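PDB 2IGS: DUF3218 domain-containing protein from Pseudomonas aeruginosa, which is of unknown function, but belongs to a family placed in the lysozyme clan and is probably related to lysozyme-like proteins. Local coordinates for residues I73-G76 / V77-F81; S115-L118 / D119-G123; G162-Q165 / A166-L169. All coordinates share one frame; numbering follows the deposited sequence.

Three short-range contacts mark separate corners of one helix-rich chain, each made between neighbours on a single turn or the next. Interaction 1 sits on helix 63-82 and interaction 2 on the 3-10 turn that follows helix 87-113; their centres are about 31 Å apart, on opposite sides of the chain's centre. Interaction 3, at the end of helix 161-165, lies about 28 Å from interaction 1 and about 21 Å from interaction 2, centre to centre, and touches neither. Helix 203-216 joins the last two, since F121 and M167 both pack on it. No active site can be assigned here; a bound acetic acid, probably from the crystallisation liquor, lies about 3 Å from the K122 side chain.

Interaction 1 of 3, residues I73-G76 / V77-F81; sequences IANG and VTIGF
N75 and I79, one helical turn apart on helix 63-82, run obliquely to each other on the face that looks into the protein. CG of N75 lies anti to the backbone N (chi1 -177°), which brings ND2 to 3.4 Å from I79 CD1, a van der Waals contact between an amide and a methyl. I79 also lays CG1 along the turn, 3.5 Å from N75 O. Being apolar and branched, it suits the buried side, where it packs on Y20 and F23 of helix 12-27 and on V90 and I95 of helix 87-113.

T78 crosses N75 at about a right angle. Its hydroxyl lies between the backbone N and the carbonyl carbon (chi1 81°), with OG1 3.2 Å from N75 O, while its methyl CG2 approaches A74 O at 3.2 Å. Beneath these side chains most of the i to i+4 bonds are nearly straight, as in V77 N to I73 O at 3.0 Å (N-H...O 166°), while T78 N to A74 O is more bent.

Chemically, N75 O accepts a hydrogen bond from I79 N, at 3.0 Å; this turn thus mixes an amide with apolar I79 while the helix satisfies its carbonyls.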
ATOM      1  N   ILE F  73     -12.645   8.609 -52.049  1.00 22.53           N
ATOM      2  CA  ILE F  73     -12.911   9.420 -53.236  1.00 22.16           C
ATOM      3  C   ILE F  73     -13.956   8.734 -54.120  1.00 22.12           C
ATOM      4  O   ILE F  73     -14.965   9.344 -54.489  1.00 22.33           O
ATOM      5  CB  ILE F  73     -11.580   9.741 -54.008  1.00 22.37           C
ATOM      6  CG1 ILE F  73     -10.715  10.723 -53.217  1.00 20.33           C
ATOM      7  CG2 ILE F  73     -11.862  10.245 -55.430  1.00 23.04           C
ATOM      8  CD1 ILE F  73      -9.284  10.847 -53.738  1.00 20.99           C
ATOM      9  N   ALA F  74     -13.730   7.460 -54.429  1.00 22.03           N
ATOM     10  CA  ALA F  74     -14.689   6.667 -55.207  1.00 22.38           C
ATOM     11  C   ALA F  74     -16.092   6.636 -54.583  1.00 22.95           C
ATOM     12  O   ALA F  74     -17.096   6.675 -55.296  1.00 23.73           O
ATOM     13  CB  ALA F  74     -14.172   5.259 -55.432  1.00 21.67           C
ATOM     14  N   ASN F  75     -16.168   6.582 -53.264  1.00 22.79           N
ATOM     15  CA  ASN F  75     -17.462   6.601 -52.601  1.00 23.68           C
ATOM     16  C   ASN F  75     -18.193   7.956 -52.681  1.00 23.90           C
ATOM     17  O   ASN F  75     -19.424   8.007 -52.815  1.00 23.72           O
ATOM     18  CB  ASN F  75     -17.326   6.155 -51.150  1.00 23.80           C
ATOM     19  CG  ASN F  75     -18.656   6.099 -50.442  1.00 24.27           C
ATOM     20  OD1 ASN F  75     -19.485   5.233 -50.717  1.00 25.00           O
ATOM     21  ND2 ASN F  75     -18.883   7.046 -49.545  1.00 26.39           N
ATOM     22  N   GLY F  76     -17.432   9.041 -52.591  1.00 23.90           N
ATOM     23  CA  GLY F  76     -17.970  10.378 -52.788  1.00 24.53           C
ATOM     24  C   GLY F  76     -18.551  10.533 -54.171  1.00 25.02           C
ATOM     25  O   GLY F  76     -19.619  11.121 -54.322  1.00 25.76           O
ATOM     26  N   VAL F  77     -17.851  10.002 -55.181  1.00 25.26           N
ATOM     27  CA  VAL F  77     -18.378   9.953 -56.539  1.00 25.17           C
ATOM     28  C   VAL F  77     -19.739   9.237 -56.587  1.00 25.53           C
ATOM     29  O   VAL F  77     -20.680   9.735 -57.217  1.00 25.82           O
ATOM     30  CB  VAL F  77     -17.383   9.334 -57.580  1.00 25.26           C
ATOM     31  CG1 VAL F  77     -18.022   9.301 -58.983  1.00 24.33           C
ATOM     32  CG2 VAL F  77     -16.069  10.119 -57.634  1.00 24.56           C
ATOM     33  N   THR F  78     -19.867   8.091 -55.930  1.00 25.77           N
ATOM     34  CA  THR F  78     -21.122   7.346 -56.060  1.00 26.62           C
ATOM     35  C   THR F  78     -22.288   8.045 -55.344  1.00 26.88           C
ATOM     36  O   THR F  78     -23.422   8.011 -55.831  1.00 27.00           O
ATOM     37  CB  THR F  78     -21.006   5.831 -55.727  1.00 26.25           C
ATOM     38  OG1 THR F  78     -21.037   5.629 -54.317  1.00 27.90           O
ATOM     39  CG2 THR F  78     -19.736   5.243 -56.303  1.00 26.61           C
ATOM     40  N   ILE F  79     -21.994   8.693 -54.216  1.00 27.75           N
ATOM     41  CA  ILE F  79     -22.962   9.554 -53.506  1.00 28.49           C
ATOM     42  C   ILE F  79     -23.446  10.738 -54.361  1.00 28.96           C
ATOM     43  O   ILE F  79     -24.640  11.059 -54.373  1.00 28.99           O
ATOM     44  CB  ILE F  79     -22.399  10.061 -52.171  1.00 28.69           C
ATOM     45  CG1 ILE F  79     -22.399   8.928 -51.140  1.00 29.38           C
ATOM     46  CG2 ILE F  79     -23.219  11.246 -51.642  1.00 29.23           C
ATOM     47  CD1 ILE F  79     -21.497   9.198 -49.981  1.00 32.41           C
ATOM     48  N   GLY F  80     -22.526  11.373 -55.085  1.00 29.44           N
ATOM     49  CA  GLY F  80     -22.898  12.381 -56.065  1.00 29.71           C
ATOM     50  C   GLY F  80     -23.976  11.863 -57.008  1.00 30.54           C
ATOM     51  O   GLY F  80     -24.970  12.562 -57.274  1.00 30.36           O
ATOM     52  N   PHE F  81     -23.790  10.632 -57.502  1.00 30.89           N
ATOM     53  CA  PHE F  81     -24.757  10.006 -58.407  1.00 30.93           C
ATOM     54  C   PHE F  81     -26.083   9.663 -57.723  1.00 30.78           C
ATOM     55  O   PHE F  81     -27.148   9.857 -58.308  1.00 30.80           O
ATOM     56  CB  PHE F  81     -24.167   8.755 -59.086  1.00 31.60           C
ATOM     57  CG  PHE F  81     -23.251   9.061 -60.245  1.00 33.00           C
ATOM     58  CD1 PHE F  81     -23.761   9.227 -61.529  1.00 34.88           C
ATOM     59  CD2 PHE F  81     -21.884   9.184 -60.058  1.00 34.65           C
ATOM     60  CE1 PHE F  81     -22.917   9.514 -62.602  1.00 35.41           C
ATOM     61  CE2 PHE F  81     -21.033   9.477 -61.132  1.00 35.22           C
ATOM     62  CZ  PHE F  81     -21.550   9.640 -62.398  1.00 33.86           C
TER

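Interaction 2 of 3, residues S115-L118 / D119-G123; sequences SGYL and DRFKG
From G116 to F121 the backbone winds as a tight turn in which each bond spans three residues. D119 N reaches G116 O at 3.0 Å and is almost straight, with an N-H...O angle of 171°. The next two are more bent: R120 N meets Y117 O at 2.9 Å, and F121 N meets L118 O at 3.0 Å with its nitrogen well above the carbonyl plane. Such i to i+3 pairing is the signature of a 3-10 helix, which includes 117-121.

The steep coil brings Y117, L118 and F121 together. With CG of Y117 between its backbone N and carbonyl carbon (chi1 74°), the ring offers its edge to F121, and F121 CE2 lies near the tyrosine plane, 3.7 Å from Y117 CD2. L118 crosses F121 at about a right angle and sets CD2 against the edge of the phenylalanine ring, 3.8 Å from F121 CD2. Y117 O lies over one face of that same ring.

This turn continues the chain after helix 87-113 and packs on helices 35-48, 87-113 and 203-216. Large apolar groups suit the inner side: L118 packs on I44 and R47 of helix 35-48, whereas F121 meets F214 of helix 203-216 edge-to-face. The buried Y117 rests on L106 and I109 of helix 87-113, and its hydroxyl is satisfied by a hydrogen bond with E40 OE2.

D119 and K122 pair on another side of the turn. K122, extended beyond CG, passes L118 O with CG at 3.7 Å and carries NZ back to D119 OD1, a 2.6 Å salt bridge that meets the oxygen nearly end-on. The other carboxylate oxygen, D119 OD2, accepts a hydrogen bond from A138 N of a second subunit.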
ATOM      1  N   SER F 115      -7.833  16.350 -23.808  1.00 24.94           N
ATOM      2  CA  SER F 115      -7.097  16.499 -25.063  1.00 25.17           C
ATOM      3  C   SER F 115      -6.233  15.289 -25.461  1.00 24.48           C
ATOM      4  O   SER F 115      -5.921  15.109 -26.632  1.00 24.85           O
ATOM      5  CB  SER F 115      -6.279  17.804 -25.055  1.00 24.55           C
ATOM      6  OG  SER F 115      -5.364  17.832 -23.970  1.00 26.70           O
ATOM      7  N   GLY F 116      -5.859  14.464 -24.486  1.00 24.70           N
ATOM      8  CA  GLY F 116      -5.010  13.294 -24.731  1.00 24.37           C
ATOM      9  C   GLY F 116      -5.792  12.032 -25.051  1.00 23.97           C
ATOM     10  O   GLY F 116      -5.245  10.913 -25.009  1.00 23.50           O
ATOM     11  N   TYR F 117      -7.070  12.230 -25.380  1.00 23.61           N
ATOM     12  CA  TYR F 117      -8.019  11.157 -25.681  1.00 23.47           C
ATOM     13  C   TYR F 117      -7.500  10.107 -26.666  1.00 23.35           C
ATOM     14  O   TYR F 117      -7.894   8.935 -26.618  1.00 23.16           O
ATOM     15  CB  TYR F 117      -9.346  11.744 -26.173  1.00 23.53           C
ATOM     16  CG  TYR F 117      -9.369  12.309 -27.591  1.00 22.59           C
ATOM     17  CD1 TYR F 117      -9.220  13.671 -27.820  1.00 22.93           C
ATOM     18  CD2 TYR F 117      -9.604  11.483 -28.687  1.00 23.43           C
ATOM     19  CE1 TYR F 117      -9.274  14.194 -29.119  1.00 23.70           C
ATOM     20  CE2 TYR F 117      -9.660  11.986 -29.989  1.00 23.20           C
ATOM     21  CZ  TYR F 117      -9.498  13.341 -30.198  1.00 23.74           C
ATOM     22  OH  TYR F 117      -9.552  13.843 -31.480  1.00 24.72           O
ATOM     23  N   LEU F 118      -6.607  10.532 -27.550  1.00 23.39           N
ATOM     24  CA  LEU F 118      -6.099   9.663 -28.605  1.00 23.74           C
ATOM     25  C   LEU F 118      -5.432   8.426 -28.040  1.00 23.83           C
ATOM     26  O   LEU F 118      -5.273   7.414 -28.746  1.00 23.47           O
ATOM     27  CB  LEU F 118      -5.074  10.410 -29.471  1.00 23.70           C
ATOM     28  CG  LEU F 118      -5.453  11.193 -30.731  1.00 23.97           C
ATOM     29  CD1 LEU F 118      -4.151  11.522 -31.457  1.00 21.36           C
ATOM     30  CD2 LEU F 118      -6.443  10.452 -31.694  1.00 20.54           C
ATOM     31  N   ASP F 119      -4.988   8.518 -26.782  1.00 24.05           N
ATOM     32  CA  ASP F 119      -4.270   7.405 -26.169  1.00 24.43           C
ATOM     33  C   ASP F 119      -5.178   6.202 -25.990  1.00 24.64           C
ATOM     34  O   ASP F 119      -4.695   5.063 -25.946  1.00 24.64           O
ATOM     35  CB  ASP F 119      -3.598   7.808 -24.846  1.00 24.80           C
ATOM     36  CG  ASP F 119      -2.113   8.114 -25.021  1.00 26.53           C
ATOM     37  OD1 ASP F 119      -1.644   8.148 -26.168  1.00 29.81           O
ATOM     38  OD2 ASP F 119      -1.396   8.308 -24.030  1.00 27.05           O
ATOM     39  N   ARG F 120      -6.483   6.455 -25.879  0.50 24.54           N
ATOM     40  CA  ARG F 120      -7.480   5.384 -25.807  0.50 25.05           C
ATOM     41  C   ARG F 120      -7.456   4.473 -27.041  0.50 25.00           C
ATOM     42  O   ARG F 120      -7.766   3.287 -26.938  0.50 25.31           O
ATOM     43  CB  ARG F 120      -8.895   5.951 -25.590  0.50 24.54           C
ATOM     44  CG  ARG F 120      -9.283   6.155 -24.133  0.50 25.01           C
ATOM     45  CD  ARG F 120      -9.491   4.824 -23.404  0.50 25.70           C
ATOM     46  NE  ARG F 120     -10.891   4.411 -23.325  0.50 25.02           N
ATOM     47  CZ  ARG F 120     -11.297   3.175 -23.024  0.50 26.52           C
ATOM     48  NH1 ARG F 120     -10.417   2.206 -22.787  0.50 26.82           N
ATOM     49  NH2 ARG F 120     -12.590   2.897 -22.962  0.50 26.39           N
ATOM     50  N   PHE F 121      -7.064   5.028 -28.187  1.00 25.11           N
ATOM     51  CA  PHE F 121      -7.142   4.316 -29.484  1.00 25.61           C
ATOM     52  C   PHE F 121      -5.894   3.522 -29.832  1.00 26.26           C
ATOM     53  O   PHE F 121      -5.807   2.936 -30.919  1.00 26.20           O
ATOM     54  CB  PHE F 121      -7.441   5.283 -30.651  1.00 25.41           C
ATOM     55  CG  PHE F 121      -8.657   6.141 -30.454  1.00 23.95           C
ATOM     56  CD1 PHE F 121      -9.848   5.601 -29.970  1.00 23.47           C
ATOM     57  CD2 PHE F 121      -8.620   7.494 -30.795  1.00 23.89           C
ATOM     58  CE1 PHE F 121     -10.990   6.419 -29.785  1.00 25.35           C
ATOM     59  CE2 PHE F 121      -9.747   8.330 -30.612  1.00 24.93           C
ATOM     60  CZ  PHE F 121     -10.941   7.788 -30.107  1.00 24.38           C
ATOM     61  N   LYS F 122      -4.923   3.498 -28.922  1.00 27.00           N
ATOM     62  CA  LYS F 122      -3.638   2.857 -29.198  1.00 27.28           C
ATOM     63  C   LYS F 122      -3.580   1.412 -28.727  1.00 28.39           C
ATOM     64  O   LYS F 122      -4.482   0.936 -28.011  1.00 29.23           O
ATOM     65  CB  LYS F 122      -2.506   3.685 -28.598  1.00 27.11           C
ATOM     66  CG  LYS F 122      -2.409   5.067 -29.221  1.00 25.49           C
ATOM     67  CD  LYS F 122      -1.301   5.887 -28.645  1.00 23.84           C
ATOM     68  CE  LYS F 122      -1.238   7.240 -29.299  1.00 25.11           C
ATOM     69  NZ  LYS F 122      -0.450   8.198 -28.460  1.00 25.50           N
ATOM     70  N   GLY F 123      -2.546   0.692 -29.151  1.00 28.92           N
ATOM     71  CA  GLY F 123      -2.281  -0.636 -28.591  1.00 29.92           C
ATOM     72  C   GLY F 123      -3.176  -1.824 -28.967  1.00 29.96           C
ATOM     73  O   GLY F 123      -3.075  -2.897 -28.359  1.00 30.33           O
TER

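Interaction 3 of 3, residues G162-Q165 / A166-L169; sequences GTWQ and AMTL
M167, a selenomethionine, folds back over the last turn of helix 161-165, forming a Met-aromatic contact with W164 just where the helix gives way to loop. Followed outward, its CB stands 3.4 Å from W164 O, the carbonyl that also receives M167 N. CG, placed anti to the carbonyl carbon of its own residue (chi1 -78°), then moves over T163 O at 3.4 Å. The selenium comes 3.8 Å from W164 CE3; the line from SE to the centroid of the six-membered ring is 65° off the ring normal, so the approach is oblique. A bend at the last torsion turns CE away from the indole and back to T163, where it meets the backbone oxygen and the side-chain OG1.

A long, flexible, apolar chain suits this route: it passes the T163 and W164 carbonyl oxygens at the helix end and still reaches an aromatic ring, and the same side chain also packs on Y213 and A216 of helix 203-216. W164 is broad enough to take a second neighbour. L169 crosses it at about a right angle and puts CD2 4.1 Å from W164 CZ3, while K174 makes a cation-pi contact with the indole. L169 itself packs on L209 and A212, so M167 and L169 both join the loop to helix 203-216.

The backbone records the change from helix to loop. A166 N still reaches G162 O in the helical i to i+4 manner, and M167 N bonds W164 O, 3.2 Å away and 69° out of the carbonyl plane. Small A166 fits this bend on the exposed side, its CB lying 3.7 Å from T163 O.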
ATOM      1  N   GLY F 162     -26.363  -4.632 -24.736  1.00 29.42           N
ATOM      2  CA  GLY F 162     -26.895  -3.412 -24.131  1.00 30.27           C
ATOM      3  C   GLY F 162     -26.131  -2.153 -24.497  1.00 30.72           C
ATOM      4  O   GLY F 162     -26.718  -1.175 -24.961  1.00 31.30           O
ATOM      5  N   THR F 163     -24.820  -2.169 -24.282  1.00 31.28           N
ATOM      6  CA  THR F 163     -23.969  -1.011 -24.603  1.00 31.37           C
ATOM      7  C   THR F 163     -23.867  -0.777 -26.112  1.00 31.27           C
ATOM      8  O   THR F 163     -23.589   0.339 -26.546  1.00 31.21           O
ATOM      9  CB  THR F 163     -22.584  -1.062 -23.891  1.00 30.96           C
ATOM     10  OG1 THR F 163     -21.534  -0.683 -24.789  1.00 30.90           O
ATOM     11  CG2 THR F 163     -22.325  -2.422 -23.396  1.00 30.70           C
ATOM     12  N   TRP F 164     -24.131  -1.827 -26.888  1.00 31.40           N
ATOM     13  CA  TRP F 164     -24.329  -1.719 -28.330  1.00 31.74           C
ATOM     14  C   TRP F 164     -25.578  -0.901 -28.677  1.00 32.07           C
ATOM     15  O   TRP F 164     -25.540  -0.033 -29.556  1.00 32.11           O
ATOM     16  CB  TRP F 164     -24.409  -3.109 -28.950  1.00 31.55           C
ATOM     17  CG  TRP F 164     -24.952  -3.137 -30.335  1.00 31.47           C
ATOM     18  CD1 TRP F 164     -26.184  -3.564 -30.712  1.00 31.75           C
ATOM     19  CD2 TRP F 164     -24.284  -2.728 -31.534  1.00 31.79           C
ATOM     20  NE1 TRP F 164     -26.328  -3.456 -32.067  1.00 32.16           N
ATOM     21  CE2 TRP F 164     -25.176  -2.948 -32.600  1.00 31.23           C
ATOM     22  CE3 TRP F 164     -23.017  -2.206 -31.813  1.00 31.71           C
ATOM     23  CZ2 TRP F 164     -24.852  -2.659 -33.923  1.00 30.64           C
ATOM     24  CZ3 TRP F 164     -22.693  -1.924 -33.139  1.00 32.01           C
ATOM     25  CH2 TRP F 164     -23.612  -2.148 -34.174  1.00 31.22           C
ATOM     26  N   GLN F 165     -26.677  -1.193 -27.980  0.50 32.31           N
ATOM     27  CA  GLN F 165     -27.943  -0.474 -28.151  0.50 32.41           C
ATOM     28  C   GLN F 165     -27.777   1.008 -27.800  0.50 32.43           C
ATOM     29  O   GLN F 165     -28.418   1.875 -28.409  0.50 32.65           O
ATOM     30  CB  GLN F 165     -29.043  -1.091 -27.272  0.50 32.51           C
ATOM     31  CG  GLN F 165     -29.532  -2.484 -27.687  0.50 32.48           C
ATOM     32  CD  GLN F 165     -30.563  -3.060 -26.720  0.50 32.47           C
ATOM     33  OE1 GLN F 165     -31.501  -2.376 -26.309  0.50 32.42           O
ATOM     34  NE2 GLN F 165     -30.391  -4.327 -26.355  0.50 32.27           N
ATOM     35  N   ALA F 166     -26.907   1.280 -26.824  1.00 32.15           N
ATOM     36  CA  ALA F 166     -26.652   2.640 -26.324  1.00 31.59           C
ATOM     37  C   ALA F 166     -25.716   3.483 -27.217  1.00 31.27           C
ATOM     38  O   ALA F 166     -25.549   4.690 -26.981  1.00 31.25           O
ATOM     39  CB  ALA F 166     -26.094   2.577 -24.915  1.00 31.52           C
HETATM   40  N   MSE F 167     -25.098   2.850 -28.217  1.00 30.06           N
HETATM   41  CA  MSE F 167     -24.214   3.553 -29.138  1.00 29.38           C
HETATM   42  C   MSE F 167     -25.002   4.410 -30.128  1.00 28.43           C
HETATM   43  O   MSE F 167     -26.003   3.969 -30.673  1.00 28.20           O
HETATM   44  CB  MSE F 167     -23.336   2.558 -29.886  1.00 29.20           C
HETATM   45  CG  MSE F 167     -22.177   2.066 -29.048  1.00 29.98           C
HETATM   46 SE   MSE F 167     -21.245   0.523 -29.771  0.70 30.51          SE
HETATM   47  CE  MSE F 167     -20.780  -0.198 -28.055  1.00 32.64           C
ATOM     48  N   THR F 168     -24.545   5.636 -30.353  1.00 27.53           N
ATOM     49  CA  THR F 168     -25.136   6.510 -31.376  1.00 27.01           C
ATOM     50  C   THR F 168     -24.422   6.293 -32.732  1.00 26.16           C
ATOM     51  O   THR F 168     -23.249   6.666 -32.912  1.00 25.43           O
ATOM     52  CB  THR F 168     -25.073   7.986 -30.942  1.00 26.70           C
ATOM     53  OG1 THR F 168     -25.581   8.101 -29.613  1.00 28.47           O
ATOM     54  CG2 THR F 168     -25.909   8.850 -31.853  1.00 27.65           C
ATOM     55  N   LEU F 169     -25.149   5.690 -33.670  1.00 25.49           N
ATOM     56  CA  LEU F 169     -24.575   5.166 -34.905  1.00 25.06           C
ATOM     57  C   LEU F 169     -25.615   5.176 -36.029  1.00 24.09           C
ATOM     58  O   LEU F 169     -26.758   4.753 -35.806  1.00 23.78           O
ATOM     59  CB  LEU F 169     -24.098   3.741 -34.632  1.00 25.11           C
ATOM     60  CG  LEU F 169     -22.919   3.093 -35.352  1.00 26.32           C
ATOM     61  CD1 LEU F 169     -21.737   4.019 -35.537  1.00 27.20           C
ATOM     62  CD2 LEU F 169     -22.516   1.868 -34.551  1.00 25.60           C
TER